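Local coordinates for protein F420-reducing hydrogenase, subunit beta (Methanothermobacter marburgensis, PDB 4OMF) that carries FAD and an iron-sulfur cluster in the F420-reducing hydrogenase of a methanogen, where it probably passes electrons from hydrogen oxidation to coenzyme F420, at residues Y76-N81 against N137-S142; K7-A12 against W216-T221; A88-G93 against G118-A123. One frame throughout, in Å; residues are numbered along the deposited sequence.

Contact 1 (Y76-N81 against N137-S142). With FAD (flavin-adenine dinucleotide), chain R.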
loop_
_atom_site.group_PDB
_atom_site.type_symbol
_atom_site.label_atom_id
_atom_site.label_comp_id
_atom_site.label_asym_id
_atom_site.label_seq_id
_atom_site.Cartn_x
_atom_site.Cartn_y
_atom_site.Cartn_z
ATOM N N TYR C 76 4.890 30.688 -9.986
ATOM C CA TYR C 76 3.536 30.502 -9.458
ATOM C C TYR C 76 3.040 29.069 -9.652
ATOM O O TYR C 76 1.990 28.843 -10.253
ATOM C CB TYR C 76 2.557 31.495 -10.090
ATOM C CG TYR C 76 2.901 32.931 -9.768
ATOM C CD1 TYR C 76 2.752 33.432 -8.467
ATOM C CD2 TYR C 76 3.370 33.791 -10.756
ATOM C CE1 TYR C 76 3.069 34.744 -8.166
ATOM C CE2 TYR C 76 3.695 35.108 -10.463
ATOM C CZ TYR C 76 3.543 35.580 -9.168
ATOM O OH TYR C 76 3.870 36.884 -8.893
ATOM N N THR C 77 3.818 28.109 -9.147
ATOM C CA THR C 77 3.391 26.722 -9.098
ATOM C C THR C 77 4.039 26.067 -7.883
ATOM O O THR C 77 4.712 26.731 -7.062
ATOM C CB THR C 77 3.716 25.962 -10.414
ATOM O OG1 THR C 77 3.113 24.652 -10.391
ATOM C CG2 THR C 77 5.211 25.813 -10.610
ATOM N N PHE C 78 3.807 24.772 -7.713
ATOM C CA PHE C 78 4.197 24.114 -6.472
ATOM C C PHE C 78 5.702 23.978 -6.303
ATOM O O PHE C 78 6.407 23.578 -7.224
ATOM C CB PHE C 78 3.572 22.713 -6.385
ATOM C CG PHE C 78 2.095 22.687 -6.651
ATOM C CD1 PHE C 78 1.564 21.827 -7.597
ATOM C CD2 PHE C 78 1.229 23.513 -5.946
ATOM C CE1 PHE C 78 0.198 21.791 -7.844
ATOM C CE2 PHE C 78 -0.124 23.492 -6.195
ATOM C CZ PHE C 78 -0.647 22.623 -7.151
ATOM N N SER C 79 6.182 24.297 -5.104
ATOM C CA SER C 79 7.523 23.945 -4.669
ATOM C C SER C 79 7.359 23.589 -3.206
ATOM O O SER C 79 7.291 24.473 -2.365
ATOM C CB SER C 79 8.513 25.090 -4.851
ATOM O OG SER C 79 9.810 24.724 -4.390
ATOM N N PRO C 80 7.227 22.288 -2.902
ATOM C CA PRO C 80 6.879 21.912 -1.524
ATOM C C PRO C 80 8.090 22.041 -0.614
ATOM O O PRO C 80 8.687 21.026 -0.231
ATOM C CB PRO C 80 6.439 20.446 -1.651
ATOM C CG PRO C 80 6.276 20.194 -3.138
ATOM C CD PRO C 80 7.256 21.125 -3.797
ATOM N N ASN C 81 8.434 23.279 -0.271
ATOM C CA ASN C 81 9.685 23.578 0.423
ATOM C C ASN C 81 9.847 22.861 1.744
ATOM O O ASN C 81 10.966 22.554 2.130
ATOM C CB ASN C 81 9.817 25.093 0.670
ATOM C CG ASN C 81 10.189 25.852 -0.576
ATOM O OD1 ASN C 81 10.383 25.267 -1.638
ATOM N ND2 ASN C 81 10.310 27.168 -0.453
ATOM N N ASN C 137 -2.245 29.217 -5.593
ATOM C CA ASN C 137 -1.171 28.600 -6.360
ATOM C C ASN C 137 -1.751 27.677 -7.452
ATOM O O ASN C 137 -2.896 27.265 -7.367
ATOM C CB ASN C 137 -0.213 27.829 -5.445
ATOM C CG ASN C 137 1.194 27.748 -6.011
ATOM O OD1 ASN C 137 1.449 28.210 -7.119
ATOM N ND2 ASN C 137 2.121 27.176 -5.239
ATOM N N PHE C 138 -0.961 27.408 -8.483
ATOM C CA PHE C 138 -1.438 26.739 -9.707
ATOM C C PHE C 138 -0.716 25.427 -10.011
ATOM O O PHE C 138 0.497 25.329 -9.873
ATOM C CB PHE C 138 -1.275 27.669 -10.931
ATOM C CG PHE C 138 -2.030 28.956 -10.823
ATOM C CD1 PHE C 138 -3.378 29.017 -11.167
ATOM C CD2 PHE C 138 -1.408 30.104 -10.353
ATOM C CE1 PHE C 138 -4.103 30.203 -11.049
ATOM C CE2 PHE C 138 -2.128 31.293 -10.225
ATOM C CZ PHE C 138 -3.478 31.338 -10.581
ATOM N N PRO C 139 -1.468 24.402 -10.441
ATOM C CA PRO C 139 -0.745 23.258 -11.013
ATOM C C PRO C 139 0.054 23.734 -12.239
ATOM O O PRO C 139 -0.288 24.741 -12.869
ATOM C CB PRO C 139 -1.854 22.272 -11.395
ATOM C CG PRO C 139 -3.078 22.728 -10.624
ATOM C CD PRO C 139 -2.930 24.209 -10.426
ATOM N N TYR C 140 1.120 23.022 -12.563
ATOM C CA TYR C 140 1.983 23.417 -13.665
ATOM C C TYR C 140 1.214 23.484 -14.998
ATOM O O TYR C 140 1.431 24.397 -15.808
ATOM C CB TYR C 140 3.165 22.456 -13.788
ATOM C CG TYR C 140 4.215 22.900 -14.806
ATOM C CD1 TYR C 140 4.420 22.186 -15.991
ATOM C CD2 TYR C 140 4.991 24.030 -14.573
ATOM C CE1 TYR C 140 5.385 22.583 -16.923
ATOM C CE2 TYR C 140 5.963 24.447 -15.500
ATOM C CZ TYR C 140 6.140 23.718 -16.672
ATOM O OH TYR C 140 7.098 24.096 -17.575
ATOM N N THR C 141 0.283 22.553 -15.211
ATOM C CA THR C 141 -0.498 22.553 -16.448
ATOM C C THR C 141 -1.366 23.803 -16.584
ATOM O O THR C 141 -1.613 24.261 -17.693
ATOM C CB THR C 141 -1.406 21.318 -16.561
ATOM O OG1 THR C 141 -2.010 21.086 -15.284
ATOM C CG2 THR C 141 -0.599 20.096 -16.996
ATOM N N SER C 142 -1.816 24.357 -15.459
ATOM C CA SER C 142 -2.559 25.605 -15.506
ATOM C C SER C 142 -1.655 26.732 -15.973
ATOM O O SER C 142 -2.061 27.536 -16.796
ATOM C CB SER C 142 -3.159 25.943 -14.140
ATOM O OG SER C 142 -4.261 25.087 -13.898
HETATM P PA FAD R . 13.380 37.119 -4.162
HETATM O O1A FAD R . 12.906 37.228 -5.588
HETATM O O2A FAD R . 14.692 37.670 -3.687
HETATM O O5B FAD R . 13.359 35.574 -3.776
HETATM C C5B FAD R . 12.108 34.902 -3.980
HETATM C C4B FAD R . 12.089 33.681 -3.058
HETATM O O4B FAD R . 10.831 33.017 -3.188
HETATM C C3B FAD R . 13.180 32.698 -3.465
HETATM O O3B FAD R . 13.955 32.272 -2.334
HETATM C C2B FAD R . 12.393 31.520 -4.022
HETATM O O2B FAD R . 13.052 30.280 -3.722
HETATM C C1B FAD R . 11.049 31.623 -3.323
HETATM N N9A FAD R . 9.996 31.022 -4.160
HETATM C C8A FAD R . 9.741 31.330 -5.445
HETATM N N7A FAD R . 8.697 30.606 -5.911
HETATM C C5A FAD R . 8.281 29.817 -4.882
HETATM C C6A FAD R . 7.231 28.789 -4.698
HETATM N N6A FAD R . 6.402 28.433 -5.715
HETATM N N1A FAD R . 7.132 28.228 -3.482
HETATM C C2A FAD R . 7.965 28.535 -2.465
HETATM N N3A FAD R . 8.956 29.453 -2.559
HETATM C C4A FAD R . 9.141 30.104 -3.735
HETATM N N1 FAD R . 3.060 38.410 -3.355
HETATM C C2 FAD R . 2.010 39.247 -2.983
HETATM O O2 FAD R . 2.260 40.437 -2.705
HETATM N N3 FAD R . 0.716 38.745 -2.978
HETATM C C4 FAD R . 0.465 37.424 -3.285
HETATM O O4 FAD R . -0.712 37.003 -3.230
HETATM C C4X FAD R . 1.350 36.817 -4.252
HETATM N N5 FAD R . 0.992 35.433 -4.657
HETATM C C5X FAD R . 2.106 34.492 -4.483
HETATM C C6 FAD R . 1.799 33.158 -4.796
HETATM C C7 FAD R . 2.824 32.207 -4.880
HETATM C C7M FAD R . 2.499 30.756 -5.205
HETATM C C8 FAD R . 4.136 32.624 -4.666
HETATM C C8M FAD R . 5.333 31.694 -4.733
HETATM C C9 FAD R . 4.453 33.967 -4.366
HETATM C C9A FAD R . 3.442 34.934 -4.364
HETATM N N10 FAD R . 3.735 36.264 -3.966
HETATM C C10 FAD R . 2.764 37.247 -4.028
HETATM C "C1'" FAD R . 5.039 36.679 -3.410
HETATM C "C2'" FAD R . 5.992 37.258 -4.422
HETATM O "O2'" FAD R . 5.700 36.969 -5.712
HETATM C "C3'" FAD R . 7.282 37.168 -4.041
HETATM O "O3'" FAD R . 7.782 35.909 -4.097
HETATM C "C4'" FAD R . 7.688 37.949 -2.802
HETATM O "O4'" FAD R . 7.304 39.338 -2.889
HETATM C "C5'" FAD R . 9.193 37.825 -2.544
HETATM O "O5'" FAD R . 9.905 38.647 -3.456
HETATM P P FAD R . 11.422 39.074 -3.178
HETATM O O1P FAD R . 11.469 39.605 -1.762
HETATM O O2P FAD R . 11.906 39.962 -4.286
HETATM O O3P FAD R . 12.194 37.641 -3.184
#
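The ring of Phe78 lies over the backbone carbonyl of Phe138, whose O atom sits 3.9 Å from the ring plane above its centre, while CE1 of the same ring reaches CA of Pro139 at 3.6 Å. Asn137 meets this ring obliquely, amide and ring planes turned 69° apart. Just before Phe78, Thr77 is held at two points. With OG1 anti to the backbone N (chi1 -172°), the torsion swings the hydroxyl to Phe138, where it donates to the O atom at 2.8 Å, nearly along the C=O axis; the same carbonyl oxygen is thus covered by a ring face and accepts the Thr77 hydroxyl. At its carbonyl, Thr77 is gripped by the Asn137 amide, ND2 to O 3.2 Å. This donor stands above the carbonyl plane, well off a lone pair, although the acceptor lies close to the plane of the amide. The other amide atom, OD1, takes the N-H of Phe138 within its own segment, which fixes which way round the amide sits. Thr77 O also receives a weak bond from N6A of the FAD adenine at 2.8 Å. Asn137 CG lies 3.4 Å from the flavin methyl carbon C7M. Tyr76 presents the edge of its ring to the dimethylbenzene portion of the flavin, CD1 being 3.8 Å from C7 of FAD. Two loops, one following helix 65-70 and the other leading into helix 140-150, with Pro139 as N-cap residue, meet beside the FAD, with Asn137 touching both the flavin and the iron-sulfur cluster. The contact forms part of the FAD pocket, in which segment 76-81 lines both ends of the cofactor, Tyr76 at the flavin and Thr77, Ser79 and Asn81 at the adenine.

Contact 2 (K7-A12 against W216-T221)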
loop_
_atom_site.group_PDB
_atom_site.type_symbol
_atom_site.label_atom_id
_atom_site.label_comp_id
_atom_site.label_asym_id
_atom_site.label_seq_id
_atom_site.Cartn_x
_atom_site.Cartn_y
_atom_site.Cartn_z
ATOM N N LYS C 7 5.169 43.688 14.494
ATOM C CA LYS C 7 5.901 44.707 15.244
ATOM C C LYS C 7 6.039 45.975 14.429
ATOM O O LYS C 7 5.847 47.085 14.932
ATOM C CB LYS C 7 7.282 44.182 15.649
ATOM C CG LYS C 7 7.241 43.117 16.744
ATOM C CD LYS C 7 8.633 42.628 17.124
ATOM C CE LYS C 7 8.553 41.451 18.086
ATOM N NZ LYS C 7 7.994 41.831 19.402
ATOM N N GLU C 8 6.366 45.814 13.152
ATOM C CA GLU C 8 6.508 46.968 12.271
ATOM C C GLU C 8 6.223 46.588 10.825
ATOM O O GLU C 8 6.465 45.457 10.430
ATOM C CB GLU C 8 7.912 47.563 12.390
ATOM C CG GLU C 8 8.032 48.922 11.705
ATOM C CD GLU C 8 9.296 49.665 12.082
ATOM O OE1 GLU C 8 10.052 49.152 12.931
ATOM O OE2 GLU C 8 9.527 50.766 11.531
ATOM N N ILE C 9 5.688 47.535 10.054
ATOM C CA ILE C 9 5.498 47.366 8.617
ATOM C C ILE C 9 6.197 48.505 7.878
ATOM O O ILE C 9 5.959 49.678 8.181
ATOM C CB ILE C 9 4.007 47.356 8.226
ATOM C CG1 ILE C 9 3.268 46.245 8.986
ATOM C CG2 ILE C 9 3.867 47.193 6.715
ATOM C CD1 ILE C 9 1.786 46.150 8.648
ATOM N N VAL C 10 7.054 48.150 6.917
ATOM C CA VAL C 10 7.791 49.122 6.123
ATOM C C VAL C 10 7.746 48.736 4.646
ATOM O O VAL C 10 7.396 47.598 4.296
ATOM C CB VAL C 10 9.278 49.224 6.561
ATOM C CG1 VAL C 10 9.382 49.747 8.010
ATOM C CG2 VAL C 10 10.014 47.869 6.390
ATOM N N SER C 11 8.117 49.684 3.792
ATOM C CA SER C 11 8.414 49.381 2.395
ATOM C C SER C 11 9.936 49.266 2.262
ATOM O O SER C 11 10.657 50.109 2.804
ATOM C CB SER C 11 7.866 50.476 1.463
ATOM O OG SER C 11 7.796 49.997 0.125
ATOM N N ALA C 12 10.428 48.229 1.579
ATOM C CA ALA C 12 11.877 48.028 1.526
ATOM C C ALA C 12 12.372 47.442 0.216
ATOM O O ALA C 12 11.624 46.810 -0.549
ATOM C CB ALA C 12 12.350 47.138 2.708
ATOM N N TRP C 216 9.892 47.295 -5.056
ATOM C CA TRP C 216 9.901 47.431 -3.602
ATOM C C TRP C 216 8.986 46.392 -2.994
ATOM O O TRP C 216 8.143 45.798 -3.692
ATOM C CB TRP C 216 9.447 48.826 -3.175
ATOM C CG TRP C 216 10.418 49.904 -3.504
ATOM C CD1 TRP C 216 10.653 50.450 -4.734
ATOM C CD2 TRP C 216 11.281 50.584 -2.585
ATOM N NE1 TRP C 216 11.614 51.428 -4.637
ATOM C CE2 TRP C 216 12.015 51.532 -3.328
ATOM C CE3 TRP C 216 11.508 50.481 -1.205
ATOM C CZ2 TRP C 216 12.958 52.377 -2.738
ATOM C CZ3 TRP C 216 12.448 51.322 -0.620
ATOM C CH2 TRP C 216 13.161 52.257 -1.390
ATOM N N SER C 217 9.154 46.161 -1.697
ATOM C CA SER C 217 8.369 45.142 -0.983
ATOM C C SER C 217 7.774 45.685 0.302
ATOM O O SER C 217 8.393 46.511 0.968
ATOM C CB SER C 217 9.225 43.932 -0.621
ATOM O OG SER C 217 9.656 43.225 -1.759
ATOM N N THR C 218 6.601 45.175 0.670
ATOM C CA THR C 218 5.992 45.472 1.961
ATOM C C THR C 218 6.433 44.406 2.957
ATOM O O THR C 218 6.169 43.213 2.767
ATOM C CB THR C 218 4.465 45.521 1.855
ATOM O OG1 THR C 218 4.091 46.478 0.851
ATOM C CG2 THR C 218 3.846 45.890 3.188
ATOM N N VAL C 219 7.144 44.845 3.997
ATOM C CA VAL C 219 7.825 43.938 4.927
ATOM C C VAL C 219 7.230 44.046 6.325
ATOM O O VAL C 219 7.291 45.097 6.957
ATOM C CB VAL C 219 9.336 44.256 5.018
ATOM C CG1 VAL C 219 10.040 43.295 5.974
ATOM C CG2 VAL C 219 9.979 44.201 3.642
ATOM N N ILE C 220 6.679 42.941 6.799
ATOM C CA ILE C 220 6.020 42.888 8.099
ATOM C C ILE C 220 6.887 42.074 9.054
ATOM O O ILE C 220 7.046 40.872 8.845
ATOM C CB ILE C 220 4.640 42.222 7.974
ATOM C CG1 ILE C 220 3.723 43.032 7.051
ATOM C CG2 ILE C 220 4.004 42.065 9.348
ATOM C CD1 ILE C 220 2.469 42.267 6.644
ATOM N N THR C 221 7.478 42.707 10.071
ATOM C CA THR C 221 8.240 41.934 11.056
ATOM C C THR C 221 7.289 41.500 12.165
ATOM O O THR C 221 6.390 42.245 12.536
ATOM C CB THR C 221 9.439 42.721 11.656
ATOM O OG1 THR C 221 8.987 43.966 12.172
ATOM C CG2 THR C 221 10.491 42.992 10.589
HETATM O O HOH W 1 8.981 45.891 9.124
#
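With CG1 anti to the carbonyl carbon in both Ile9 (chi1 -57°) and Ile220 (chi1 -62°), the two side chains run side by side in the same direction and touch at 3.8 Å between CG1 of Ile9 and CG1 of Ile220. The other branch of Ile9, CG2, crosses to CG2 of Thr218, also at 3.8 Å. On the reverse face of the sheet, CG2 of Val10 leans on CB of Val219 at 3.9 Å, and CG2 of Val219 reaches CB of Ala12; Phe230 of helix 224-235 and Ile28 of helix 28-39 cover this side. The strands are joined by paired backbone bonds: Val219 N donates to Val10 O at 2.8 Å, and Val10 N returns the bond to Val219 O. Glu8 with Thr221 and Ala12 with Ser217 are the other hydrogen-bonded pairs, and the Trp216 indole lies beside the latter with CE3 3.5 Å from C of Ala12. Near the other end Lys7 N donates almost straight to Thr221 O at 2.7 Å, and a water bridges Glu8 O and Val219 O, its bond to Glu8 being weak. Polar ends are held from outside the strands: Thr221 OG1 by Asp227, Ser217 OG by the backbone N of Gly26. The strands are antiparallel neighbours in the mixed sheet at the core of the fold, and Ser217 brings one of them to the FAD.

Contact 3 (A88-G93 against G118-A123)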
loop_
_atom_site.group_PDB
_atom_site.type_symbol
_atom_site.label_atom_id
_atom_site.label_comp_id
_atom_site.label_asym_id
_atom_site.label_seq_id
_atom_site.Cartn_x
_atom_site.Cartn_y
_atom_site.Cartn_z
ATOM N N ALA C 88 17.934 18.806 5.437
ATOM C CA ALA C 88 18.844 19.916 5.685
ATOM C C ALA C 88 19.549 19.776 7.027
ATOM O O ALA C 88 20.714 20.135 7.144
ATOM C CB ALA C 88 18.085 21.251 5.600
ATOM N N VAL C 89 18.885 19.184 8.019
ATOM C CA VAL C 89 19.521 19.064 9.336
ATOM C C VAL C 89 20.136 17.670 9.544
ATOM O O VAL C 89 20.768 17.411 10.578
ATOM C CB VAL C 89 18.536 19.387 10.472
ATOM C CG1 VAL C 89 18.028 20.853 10.355
ATOM C CG2 VAL C 89 17.364 18.395 10.501
ATOM N N ARG C 90 19.972 16.777 8.570
ATOM C CA ARG C 90 20.649 15.481 8.652
ATOM C C ARG C 90 21.939 15.531 7.839
ATOM O O ARG C 90 22.931 16.061 8.326
ATOM C CB ARG C 90 19.719 14.354 8.213
ATOM C CG ARG C 90 18.433 14.304 9.077
ATOM C CD ARG C 90 18.692 13.879 10.523
ATOM N NE ARG C 90 17.449 13.373 11.107
ATOM C CZ ARG C 90 16.734 14.010 12.032
ATOM N NH1 ARG C 90 17.144 15.172 12.531
ATOM N NH2 ARG C 90 15.615 13.463 12.477
ATOM N N GLN C 91 21.943 15.011 6.608
ATOM C CA GLN C 91 23.213 14.905 5.889
ATOM C C GLN C 91 23.842 16.254 5.562
ATOM O O GLN C 91 25.059 16.329 5.405
ATOM C CB GLN C 91 23.049 14.092 4.591
ATOM C CG GLN C 91 22.880 12.584 4.824
ATOM C CD GLN C 91 21.450 12.171 5.137
ATOM O OE1 GLN C 91 20.530 12.990 5.163
ATOM N NE2 GLN C 91 21.263 10.886 5.390
ATOM N N TYR C 92 23.055 17.321 5.442
ATOM C CA TYR C 92 23.694 18.625 5.164
ATOM C C TYR C 92 24.377 19.202 6.412
ATOM O O TYR C 92 25.221 20.111 6.305
ATOM C CB TYR C 92 22.692 19.636 4.606
ATOM C CG TYR C 92 22.320 19.383 3.159
ATOM C CD1 TYR C 92 22.992 20.032 2.127
ATOM C CD2 TYR C 92 21.299 18.500 2.828
ATOM C CE1 TYR C 92 22.655 19.800 0.792
ATOM C CE2 TYR C 92 20.951 18.271 1.497
ATOM C CZ TYR C 92 21.638 18.924 0.494
ATOM O OH TYR C 92 21.288 18.691 -0.814
ATOM N N GLY C 93 24.019 18.675 7.584
ATOM C CA GLY C 93 24.726 19.004 8.824
ATOM C C GLY C 93 24.319 20.325 9.484
ATOM O O GLY C 93 24.971 20.780 10.433
ATOM N N GLY C 118 6.464 13.096 15.036
ATOM C CA GLY C 118 7.389 12.193 14.347
ATOM C C GLY C 118 8.680 12.868 13.891
ATOM O O GLY C 118 9.402 12.332 13.051
ATOM N N VAL C 119 8.961 14.052 14.423
ATOM C CA VAL C 119 10.051 14.881 13.870
ATOM C C VAL C 119 11.111 15.155 14.943
ATOM O O VAL C 119 10.925 15.986 15.841
ATOM C CB VAL C 119 9.501 16.205 13.285
ATOM C CG1 VAL C 119 10.602 16.987 12.575
ATOM C CG2 VAL C 119 8.363 15.902 12.286
ATOM N N ARG C 120 12.192 14.391 14.863
ATOM C CA ARG C 120 13.278 14.404 15.840
ATOM C C ARG C 120 14.334 15.465 15.520
ATOM O O ARG C 120 14.843 15.467 14.427
ATOM C CB ARG C 120 13.927 13.004 15.861
ATOM C CG ARG C 120 15.228 12.846 16.638
ATOM C CD ARG C 120 15.781 11.433 16.342
ATOM N NE ARG C 120 17.182 11.302 16.761
ATOM C CZ ARG C 120 17.606 10.644 17.838
ATOM N NH1 ARG C 120 16.754 9.995 18.626
ATOM N NH2 ARG C 120 18.907 10.617 18.111
ATOM N N PHE C 121 14.641 16.344 16.480
ATOM C CA PHE C 121 15.746 17.312 16.385
ATOM C C PHE C 121 15.733 18.137 15.088
ATOM O O PHE C 121 16.739 18.211 14.353
ATOM C CB PHE C 121 17.094 16.591 16.528
ATOM C CG PHE C 121 17.252 15.825 17.831
ATOM C CD1 PHE C 121 16.561 16.206 18.973
ATOM C CD2 PHE C 121 18.097 14.733 17.907
ATOM C CE1 PHE C 121 16.712 15.507 20.176
ATOM C CE2 PHE C 121 18.256 14.030 19.123
ATOM C CZ PHE C 121 17.558 14.429 20.247
ATOM N N LEU C 122 14.584 18.745 14.815
ATOM C CA LEU C 122 14.470 19.736 13.749
ATOM C C LEU C 122 13.901 21.052 14.271
ATOM O O LEU C 122 14.405 22.118 13.933
ATOM C CB LEU C 122 13.609 19.204 12.603
ATOM C CG LEU C 122 13.177 20.287 11.597
ATOM C CD1 LEU C 122 14.420 20.938 10.940
ATOM C CD2 LEU C 122 12.298 19.678 10.550
ATOM N N ALA C 123 12.881 20.974 15.129
ATOM C CA ALA C 123 12.086 22.160 15.482
ATOM C C ALA C 123 12.924 23.349 15.966
ATOM O O ALA C 123 12.725 24.479 15.525
ATOM C CB ALA C 123 11.063 21.793 16.526
#
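Arg120 O is gripped by both terminal nitrogens of Arg90, at 2.9 Å from NH2 and 3.0 Å from NH1. The guanidinium comes end-on and keeps this oxygen within 1° of its own plane, both N-H groups converging on one acceptor. Both donors approach from the same face of the Arg120 carbonyl plane, tilted from it. The bend at chi2 of Arg90 (-68°) turns the chain so that its end meets the loop. The guanidinium edge also faces the next carbonyl, with NH1 3.6 Å from O of Phe121; that oxygen accepts a hydrogen bond from Lys125.

The Arg120 side chain itself leaves in another direction. It is extended from CG to NE, and its guanidinium stands nearly perpendicular to that of Arg90, 87° between the planes. CE2 of Phe121 lies 3.4 Å above one face of the Arg120 guanidinium, displaced toward its rim, while CG of Arg120 in turn rests over the Phe121 ring.

The contact lies at the periphery of the chain: segment 88-93, at helix 85-89 and the type I turn from Arg90 to Gly93, is fastened to the loop between helix 103-114 and strand 126-132. Next to the arginine bonds, CG1 of Val89 meets CD1 of Leu122 at 3.7 Å with the two side chains crossing at about a right angle. CG2 of Val89 borders the same methyl at 3.9 Å, and Leu122 packs further on Met112 and Leu85.

Both arginines also bind neighbouring protein chains. Outside the two segments, Arg90 NH2 and Arg120 NE form salt bridges with acidic side chains of one such chain, and Arg90 NE also donates to a backbone atom of that chain; Arg120 NH2 pairs with an acidic side chain of a second.

From the N terminus, the chain enters the mixed sheet at once in strand 8-14, but its partner strand 217-221 arrives only some two hundred residues later, so contact 2 closes the widest loop. Nested inside it, contact 1 joins the loop after helix 65-70 to the start of helix 140-150. Contact 3 lies within that loop again, tying the region of helix 85-89 to the connection before strand 126-132. None of the three touch; contacts 1 and 2 lie on opposite sides of the chain's centre, about 26 Å between centres, yet both border the FAD. Contact 3 is about 31 Å from contact 2 between centres. Contacts 1 and 3 both also meet other protein chains, contact 2 none.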